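PDB 4RXT: sugar ABC transporter from Agrobacterium radiobacter, which probably serves as the sugar-binding component of an ABC transporter, here holding one arabinopyranose between its two lobes. Local coordinates for residues 3-15 with 34-46. Residues are numbered along the deposited sequence; the frame is centred on the assembly and turned at random.
Sequences AEVTIPIIVKDTT and GVKVPELGAQAET. With ARA (alpha-L-arabinopyranose), chain B.
Strands 9-11 and 39-41 run in the same direction, their axes inclined by 36°, joined by the Ile9 N to Pro38 O, Leu40 N to Ile9 O and Val11 N to Leu40 O hydrogen bonds. With helix 17-33 they form the first beta-alpha-beta unit of a periplasmic binding protein, 39-41 lying at the edge of its sheet. Before the strands, Ile7 N and Lys36 O continue the pairing with a nearly straight bond of 2.9 Å. The side chains here sort onto two faces. Val35 CG1, anti to its own N (chi1 177°), lies 3.8 Å from Ile7 CG1, and Val37 CG1 meets the CG2 branch of Ile9; helix 249-264 packs on Val35, Val37 and Ile7. On the other face Leu40 CD1 touches Pro8 CB at 3.7 Å, while Leu40 CB rests against Ile10 CG1 where helix 48-60 packs on both. Beyond the strands, Thr14 N bonds Ala42 O, and an Asx turn follows, in which Asp13 OD1 accepts from both Thr15 N and Thr15 OG1, which reach it from one face of its carboxylate. The loops after the two strands carry two residues of the sugar site, Lys12 and Glu45. The extended Lys12 chain passes Glu45, CD to CD 3.8 Å, and a water links NZ to Glu45 OE1. Trp19 NE1 holds the other carboxylate oxygen, OE2. At the arabinopyranose, Lys12 NZ donates to O3 at 3.1 Å, and O4 donates to Glu45 OE1 at 2.7 Å.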
loop_
_atom_site.group_PDB
_atom_site.type_symbol
_atom_site.label_atom_id
_atom_site.label_comp_id
_atom_site.label_asym_id
_atom_site.label_seq_id
_atom_site.Cartn_x
_atom_site.Cartn_y
_atom_site.Cartn_z
ATOM N N ALA A 3 -34.551 3.081 4.687
ATOM C CA ALA A 3 -34.604 1.969 3.756
ATOM C C ALA A 3 -33.335 1.820 2.940
ATOM O O ALA A 3 -33.355 1.178 1.904
ATOM C CB ALA A 3 -35.790 2.121 2.816
ATOM N N GLU A 4 -32.246 2.439 3.385
ATOM C CA GLU A 4 -30.982 2.304 2.677
ATOM C C GLU A 4 -29.950 2.018 3.715
ATOM O O GLU A 4 -29.884 2.691 4.735
ATOM C CB GLU A 4 -30.722 3.565 1.856
ATOM C CG GLU A 4 -29.308 4.069 1.843
ATOM C CD GLU A 4 -29.174 5.378 1.097
ATOM O OE1 GLU A 4 -29.302 5.391 -0.146
ATOM O OE2 GLU A 4 -28.952 6.392 1.802
ATOM N N VAL A 5 -29.236 0.929 3.495
ATOM C CA VAL A 5 -28.286 0.448 4.469
ATOM C C VAL A 5 -27.059 1.335 4.515
ATOM O O VAL A 5 -26.786 2.137 3.605
ATOM C CB VAL A 5 -27.923 -1.047 4.273
ATOM C CG1 VAL A 5 -29.180 -1.915 4.345
ATOM C CG2 VAL A 5 -27.145 -1.252 2.994
ATOM N N THR A 6 -26.389 1.249 5.655
ATOM C CA THR A 6 -25.141 1.943 5.925
ATOM C C THR A 6 -23.985 0.946 5.959
ATOM O O THR A 6 -24.021 -0.070 6.661
ATOM C CB THR A 6 -25.195 2.745 7.251
ATOM O OG1 THR A 6 -26.284 3.690 7.205
ATOM C CG2 THR A 6 -23.888 3.471 7.489
ATOM N N ILE A 7 -22.960 1.245 5.172
ATOM C CA ILE A 7 -21.713 0.458 5.111
ATOM C C ILE A 7 -20.529 1.431 5.193
ATOM O O ILE A 7 -20.103 1.983 4.181
ATOM C CB ILE A 7 -21.654 -0.444 3.842
ATOM C CG1 ILE A 7 -22.876 -1.353 3.800
ATOM C CG2 ILE A 7 -20.354 -1.244 3.857
ATOM C CD1 ILE A 7 -22.977 -2.237 2.571
ATOM N N PRO A 8 -20.039 1.687 6.416
ATOM C CA PRO A 8 -18.844 2.483 6.576
ATOM C C PRO A 8 -17.615 1.834 5.958
ATOM O O PRO A 8 -17.501 0.601 5.912
ATOM C CB PRO A 8 -18.652 2.576 8.090
ATOM C CG PRO A 8 -19.944 2.154 8.678
ATOM C CD PRO A 8 -20.511 1.189 7.707
ATOM N N ILE A 9 -16.701 2.684 5.528
ATOM C CA ILE A 9 -15.353 2.264 5.138
ATOM C C ILE A 9 -14.356 2.965 6.060
ATOM O O ILE A 9 -14.448 4.190 6.286
ATOM C CB ILE A 9 -15.022 2.561 3.644
ATOM C CG1 ILE A 9 -13.655 1.952 3.285
ATOM C CG2 ILE A 9 -15.189 4.050 3.277
ATOM C CD1 ILE A 9 -13.463 1.776 1.786
ATOM N N ILE A 10 -13.439 2.163 6.593
ATOM C CA ILE A 10 -12.440 2.631 7.539
ATOM C C ILE A 10 -11.088 2.413 6.902
ATOM O O ILE A 10 -10.646 1.286 6.705
ATOM C CB ILE A 10 -12.510 1.863 8.890
ATOM C CG1 ILE A 10 -13.914 1.968 9.484
ATOM C CG2 ILE A 10 -11.450 2.394 9.869
ATOM C CD1 ILE A 10 -14.159 1.047 10.656
ATOM N N VAL A 11 -10.434 3.511 6.567
ATOM C CA VAL A 11 -9.118 3.479 5.951
ATOM C C VAL A 11 -8.027 3.695 6.989
ATOM O O VAL A 11 -8.329 4.040 8.133
ATOM C CB VAL A 11 -8.991 4.479 4.805
ATOM C CG1 VAL A 11 -9.999 4.128 3.702
ATOM C CG2 VAL A 11 -9.185 5.908 5.309
ATOM N N LYS A 12 -6.769 3.451 6.611
ATOM C CA LYS A 12 -5.656 3.632 7.579
ATOM C C LYS A 12 -5.382 5.110 7.895
ATOM O O LYS A 12 -4.909 5.430 8.970
ATOM C CB LYS A 12 -4.351 3.013 7.060
ATOM C CG LYS A 12 -4.392 1.525 6.773
ATOM C CD LYS A 12 -3.003 0.994 6.525
ATOM C CE LYS A 12 -2.984 -0.476 6.171
ATOM N NZ LYS A 12 -1.569 -0.959 6.120
ATOM N N ASP A 13 -5.556 6.001 6.900
ATOM C CA ASP A 13 -5.138 7.400 7.066
ATOM C C ASP A 13 -5.843 8.246 6.011
ATOM O O ASP A 13 -5.537 8.165 4.829
ATOM C CB ASP A 13 -3.608 7.521 6.926
ATOM C CG ASP A 13 -3.081 8.990 7.063
ATOM O OD1 ASP A 13 -3.889 9.949 7.118
ATOM O OD2 ASP A 13 -1.851 9.199 7.071
ATOM N N THR A 14 -6.784 9.059 6.462
ATOM C CA THR A 14 -7.597 9.885 5.546
ATOM C C THR A 14 -6.841 11.010 4.839
ATOM O O THR A 14 -7.368 11.563 3.884
ATOM C CB THR A 14 -8.795 10.509 6.293
ATOM O OG1 THR A 14 -8.308 11.362 7.352
ATOM C CG2 THR A 14 -9.734 9.425 6.847
ATOM N N THR A 15 -5.641 11.339 5.308
ATOM C CA THR A 15 -4.802 12.392 4.723
ATOM C C THR A 15 -3.886 11.927 3.589
ATOM O O THR A 15 -3.226 12.726 2.955
ATOM C CB THR A 15 -3.915 13.059 5.804
ATOM O OG1 THR A 15 -2.869 12.166 6.214
ATOM C CG2 THR A 15 -4.745 13.467 7.027
ATOM N N GLY A 34 -26.794 2.750 -4.130
ATOM C CA GLY A 34 -27.741 3.226 -3.130
ATOM C C GLY A 34 -27.448 2.752 -1.719
ATOM O O GLY A 34 -28.323 2.203 -1.036
ATOM N N VAL A 35 -26.224 3.024 -1.291
ATOM C CA VAL A 35 -25.747 2.691 0.049
ATOM C C VAL A 35 -25.144 3.966 0.653
ATOM O O VAL A 35 -24.441 4.706 -0.031
ATOM C CB VAL A 35 -24.679 1.571 -0.001
ATOM C CG1 VAL A 35 -24.111 1.262 1.383
ATOM C CG2 VAL A 35 -25.278 0.292 -0.572
ATOM N N LYS A 36 -25.437 4.234 1.912
ATOM C CA LYS A 36 -24.791 5.330 2.642
ATOM C C LYS A 36 -23.395 4.806 3.062
ATOM O O LYS A 36 -23.265 3.741 3.686
ATOM C CB LYS A 36 -25.610 5.700 3.901
ATOM C CG LYS A 36 -25.036 6.784 4.843
ATOM C CD LYS A 36 -25.480 6.659 6.316
ATOM C CE LYS A 36 -24.839 7.713 7.191
ATOM N NZ LYS A 36 -25.348 7.711 8.608
ATOM N N VAL A 37 -22.336 5.524 2.680
ATOM C CA VAL A 37 -20.956 5.114 2.964
ATOM C C VAL A 37 -20.208 6.213 3.734
ATOM O O VAL A 37 -19.519 7.063 3.150
ATOM C CB VAL A 37 -20.208 4.724 1.666
ATOM C CG1 VAL A 37 -18.784 4.320 1.976
ATOM C CG2 VAL A 37 -20.930 3.593 0.929
ATOM N N PRO A 38 -20.325 6.179 5.068
ATOM C CA PRO A 38 -19.478 7.037 5.861
ATOM C C PRO A 38 -18.020 6.738 5.626
ATOM O O PRO A 38 -17.635 5.595 5.527
ATOM C CB PRO A 38 -19.868 6.705 7.326
ATOM C CG PRO A 38 -21.196 6.012 7.247
ATOM C CD PRO A 38 -21.252 5.371 5.892
ATOM N N GLU A 39 -17.222 7.789 5.529
ATOM C CA GLU A 39 -15.804 7.687 5.206
ATOM C C GLU A 39 -15.019 7.970 6.479
ATOM O O GLU A 39 -14.908 9.108 6.932
ATOM C CB GLU A 39 -15.470 8.686 4.097
ATOM C CG GLU A 39 -16.212 8.400 2.799
ATOM C CD GLU A 39 -15.953 9.390 1.676
ATOM O OE1 GLU A 39 -14.928 10.112 1.696
ATOM O OE2 GLU A 39 -16.758 9.424 0.718
ATOM N N LEU A 40 -14.490 6.895 7.041
ATOM C CA LEU A 40 -13.925 6.867 8.385
ATOM C C LEU A 40 -12.440 6.566 8.368
ATOM O O LEU A 40 -11.927 5.957 7.420
ATOM C CB LEU A 40 -14.635 5.838 9.265
ATOM C CG LEU A 40 -16.165 5.932 9.361
ATOM C CD1 LEU A 40 -16.692 4.859 10.301
ATOM C CD2 LEU A 40 -16.637 7.321 9.780
ATOM N N GLY A 41 -11.759 6.973 9.439
ATOM C CA GLY A 41 -10.343 6.679 9.565
ATOM C C GLY A 41 -9.597 7.712 10.398
ATOM O O GLY A 41 -10.053 8.857 10.563
ATOM N N ALA A 42 -8.473 7.274 10.967
ATOM C CA ALA A 42 -7.564 8.131 11.684
ATOM C C ALA A 42 -6.777 8.945 10.665
ATOM O O ALA A 42 -6.975 8.814 9.443
ATOM C CB ALA A 42 -6.640 7.309 12.599
ATOM N N GLN A 43 -5.902 9.800 11.177
ATOM C CA GLN A 43 -5.131 10.747 10.313
ATOM C C GLN A 43 -3.652 10.343 10.311
ATOM O O GLN A 43 -2.763 11.122 9.971
ATOM C CB GLN A 43 -5.313 12.173 10.796
ATOM C CG GLN A 43 -6.637 12.810 10.397
ATOM C CD GLN A 43 -7.827 12.114 11.030
ATOM O OE1 GLN A 43 -8.701 11.570 10.325
ATOM N NE2 GLN A 43 -7.874 12.125 12.360
ATOM N N ALA A 44 -3.392 9.090 10.688
ATOM C CA ALA A 44 -2.052 8.534 10.604
ATOM C C ALA A 44 -2.177 7.028 10.582
ATOM O O ALA A 44 -2.937 6.471 11.362
ATOM C CB ALA A 44 -1.187 8.954 11.771
ATOM N N GLU A 45 -1.389 6.369 9.737
ATOM C CA GLU A 45 -1.340 4.885 9.711
ATOM C C GLU A 45 -0.821 4.305 11.046
ATOM O O GLU A 45 -1.119 3.153 11.441
ATOM C CB GLU A 45 -0.466 4.348 8.559
ATOM C CG GLU A 45 -0.964 4.719 7.182
ATOM C CD GLU A 45 -0.512 3.797 6.058
ATOM O OE1 GLU A 45 0.353 2.924 6.261
ATOM O OE2 GLU A 45 -1.034 4.026 4.953
ATOM N N THR A 46 -0.033 5.097 11.745
ATOM C CA THR A 46 0.573 4.683 13.005
ATOM C C THR A 46 -0.377 4.805 14.179
ATOM O O THR A 46 -0.064 4.349 15.283
ATOM C CB THR A 46 1.818 5.551 13.300
ATOM O OG1 THR A 46 1.460 6.946 13.241
ATOM C CG2 THR A 46 2.895 5.267 12.292
HETATM C C1 ARA B . -0.134 1.671 0.302
HETATM C C2 ARA B . -0.329 0.356 1.082
HETATM C C3 ARA B . -1.032 0.650 2.396
HETATM C C4 ARA B . -0.318 1.763 3.183
HETATM C C5 ARA B . 0.640 2.495 2.341
HETATM O O1 ARA B . 0.959 1.153 -0.448
HETATM O O2 ARA B . -1.139 -0.568 0.330
HETATM O O3 ARA B . -1.166 -0.585 3.119
HETATM O O4 ARA B . 0.569 1.258 4.184
HETATM O O5 ARA B . 0.160 2.854 1.034
HETATM O O HOH W 1 -29.295 0.056 0.734
HETATM O O HOH W 2 -7.767 4.495 10.727
HETATM O O HOH W 3 0.137 0.497 7.632
HETATM O O HOH W 4 -0.325 10.966 8.332
HETATM O O HOH W 5 -1.714 13.776 8.481
#